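Tail fiber protein (Acinetobacter phage AM24, PDB 5W5P) probably recognises, and may depolymerise, the capsular polysaccharide of its Acinetobacter host as the phage's trimeric tailspike. Local coordinates at residues A[222-227]-A[247-252]. Sequence-based numbering, arbitrary orientation.
Sequences NGDRLY and QPRRNE
Asp224 and Arg249 form the one salt bridge between 222-227 and 247-252: OD1 of Asp224 lies 2.6 Å from NH1 of Arg249, the carboxylate and guanidinium planes 87° apart. The same OD1 accepts a hydrogen bond from the backbone N of Gln247 (3.0 Å, N-H...O angle 160°), approaching from outside the carboxylate plane, while Thr246 N holds OD2.

Hydrogen bonds from all three nitrogens hold the guanidinium. NE and NH2 of Arg249 grip OH of Tyr227 side-on, tip to tip, each at 2.8 Å, the oxygen in the guanidinium plane. NH1 of Arg249 reaches back to O of Gln247 (2.9 Å), and NH2 bonds Tyr256 O. CG of Arg249 sits between backbone N and carbonyl carbon (chi1 67°); the chain then runs extended to NE. Asp224 O lies over one guanidinium face, offset toward the rim, without hydrogen bonding.

Other contacts are few: CB of Gln247 lies 3.6 Å from CG of Asp224, and NH1 of Arg225, whose NH2 bonds Glu191 O, comes within 3.9 Å of CD of Arg249, the chains running in opposite senses.

In the parallel beta-helix, the contact ties the turn between strands 219-222 and 226-227 to the loop leaving 241-244, the strand beside 219-222.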
loop_
_atom_site.group_PDB
_atom_site.type_symbol
_atom_site.label_atom_id
_atom_site.label_comp_id
_atom_site.label_asym_id
_atom_site.label_seq_id
_atom_site.Cartn_x
_atom_site.Cartn_y
_atom_site.Cartn_z
ATOM N N ASN A 222 -3.694 8.936 -25.210
ATOM C CA ASN A 222 -3.388 7.844 -26.132
ATOM C C ASN A 222 -2.262 7.029 -25.518
ATOM O O ASN A 222 -1.094 7.422 -25.578
ATOM C CB ASN A 222 -2.995 8.378 -27.505
ATOM C CG ASN A 222 -2.920 7.285 -28.557
ATOM O OD1 ASN A 222 -2.594 6.135 -28.257
ATOM N ND2 ASN A 222 -3.222 7.642 -29.801
ATOM N N GLY A 223 -2.611 5.887 -24.923
ATOM C CA GLY A 223 -1.624 5.053 -24.260
ATOM C C GLY A 223 -0.695 4.306 -25.194
ATOM O O GLY A 223 0.280 3.713 -24.717
ATOM N N ASP A 224 -0.980 4.304 -26.501
ATOM C CA ASP A 224 -0.042 3.734 -27.462
ATOM C C ASP A 224 1.236 4.551 -27.546
ATOM O O ASP A 224 2.294 4.007 -27.886
ATOM C CB ASP A 224 -0.671 3.657 -28.855
ATOM C CG ASP A 224 -1.697 2.555 -28.985
ATOM O OD1 ASP A 224 -1.388 1.388 -28.653
ATOM O OD2 ASP A 224 -2.820 2.861 -29.438
ATOM N N ARG A 225 1.156 5.858 -27.264
ATOM C CA ARG A 225 2.243 6.793 -27.535
ATOM C C ARG A 225 2.714 7.579 -26.323
ATOM O O ARG A 225 3.738 8.264 -26.421
ATOM C CB ARG A 225 1.834 7.795 -28.629
ATOM C CG ARG A 225 1.204 7.164 -29.846
ATOM C CD ARG A 225 2.069 6.054 -30.430
ATOM N NE ARG A 225 1.512 5.512 -31.666
ATOM C CZ ARG A 225 2.084 4.550 -32.382
ATOM N NH1 ARG A 225 3.228 4.014 -31.978
ATOM N NH2 ARG A 225 1.502 4.110 -33.492
ATOM N N LEU A 226 2.015 7.497 -25.192
ATOM C CA LEU A 226 2.354 8.246 -23.988
ATOM C C LEU A 226 2.701 7.258 -22.884
ATOM O O LEU A 226 1.821 6.546 -22.384
ATOM C CB LEU A 226 1.198 9.158 -23.575
ATOM C CG LEU A 226 0.894 10.279 -24.577
ATOM C CD1 LEU A 226 -0.149 11.260 -24.048
ATOM C CD2 LEU A 226 2.171 11.005 -24.948
ATOM N N TYR A 227 3.980 7.206 -22.516
ATOM C CA TYR A 227 4.475 6.361 -21.440
ATOM C C TYR A 227 4.906 7.227 -20.264
ATOM O O TYR A 227 5.104 8.437 -20.398
ATOM C CB TYR A 227 5.661 5.503 -21.897
ATOM C CG TYR A 227 5.398 4.602 -23.086
ATOM C CD1 TYR A 227 4.103 4.246 -23.446
ATOM C CD2 TYR A 227 6.456 4.089 -23.839
ATOM C CE1 TYR A 227 3.865 3.422 -24.530
ATOM C CE2 TYR A 227 6.226 3.258 -24.928
ATOM C CZ TYR A 227 4.930 2.931 -25.268
ATOM O OH TYR A 227 4.682 2.109 -26.341
ATOM N N GLN A 247 -2.894 -0.057 -30.785
ATOM C CA GLN A 247 -1.983 -0.194 -31.914
ATOM C C GLN A 247 -0.912 -1.232 -31.611
ATOM O O GLN A 247 -0.073 -1.001 -30.725
ATOM C CB GLN A 247 -1.338 1.149 -32.257
ATOM C CG GLN A 247 -2.271 2.130 -32.952
ATOM C CD GLN A 247 -2.831 1.587 -34.256
ATOM O OE1 GLN A 247 -2.145 0.873 -34.993
ATOM N NE2 GLN A 247 -4.081 1.935 -34.553
ATOM N N PRO A 248 -0.890 -2.368 -32.308
ATOM C CA PRO A 248 0.191 -3.339 -32.097
ATOM C C PRO A 248 1.540 -2.753 -32.481
ATOM O O PRO A 248 1.677 -2.069 -33.498
ATOM C CB PRO A 248 -0.192 -4.509 -33.015
ATOM C CG PRO A 248 -1.639 -4.292 -33.355
ATOM C CD PRO A 248 -1.842 -2.814 -33.338
ATOM N N ARG A 249 2.542 -3.024 -31.650
ATOM C CA ARG A 249 3.888 -2.530 -31.899
ATOM C C ARG A 249 4.869 -3.334 -31.061
ATOM O O ARG A 249 4.494 -3.974 -30.075
ATOM C CB ARG A 249 4.003 -1.040 -31.579
ATOM C CG ARG A 249 3.853 -0.723 -30.112
ATOM C CD ARG A 249 3.368 0.694 -29.910
ATOM N NE ARG A 249 3.210 1.003 -28.495
ATOM C CZ ARG A 249 2.093 0.809 -27.807
ATOM N NH1 ARG A 249 1.016 0.314 -28.406
ATOM N NH2 ARG A 249 2.051 1.121 -26.517
ATOM N N ARG A 250 6.135 -3.290 -31.474
ATOM C CA ARG A 250 7.243 -3.981 -30.797
ATOM C C ARG A 250 6.917 -5.472 -30.747
ATOM O O ARG A 250 6.590 -6.050 -31.796
ATOM C CB ARG A 250 7.496 -3.316 -29.453
ATOM C CG ARG A 250 8.180 -1.977 -29.571
ATOM C CD ARG A 250 9.567 -2.024 -28.968
ATOM N NE ARG A 250 9.539 -1.752 -27.534
ATOM C CZ ARG A 250 10.023 -2.572 -26.608
ATOM N NH1 ARG A 250 10.579 -3.721 -26.965
ATOM N NH2 ARG A 250 9.955 -2.240 -25.326
ATOM N N ASN A 251 6.988 -6.121 -29.584
ATOM C CA ASN A 251 6.756 -7.551 -29.449
ATOM C C ASN A 251 5.297 -7.900 -29.194
ATOM O O ASN A 251 5.004 -9.050 -28.850
ATOM C CB ASN A 251 7.604 -8.122 -28.306
ATOM C CG ASN A 251 9.021 -7.584 -28.298
ATOM O OD1 ASN A 251 9.799 -7.841 -29.215
ATOM N ND2 ASN A 251 9.365 -6.836 -27.253
ATOM N N GLU A 252 4.380 -6.946 -29.334
ATOM C CA GLU A 252 2.988 -7.153 -28.966
ATOM C C GLU A 252 2.100 -7.191 -30.199
ATOM O O GLU A 252 2.294 -6.419 -31.142
ATOM C CB GLU A 252 2.507 -6.059 -28.013
ATOM C CG GLU A 252 3.361 -5.907 -26.770
ATOM C CD GLU A 252 3.519 -7.207 -26.001
ATOM O OE1 GLU A 252 2.544 -7.991 -25.924
ATOM O OE2 GLU A 252 4.622 -7.438 -25.465
#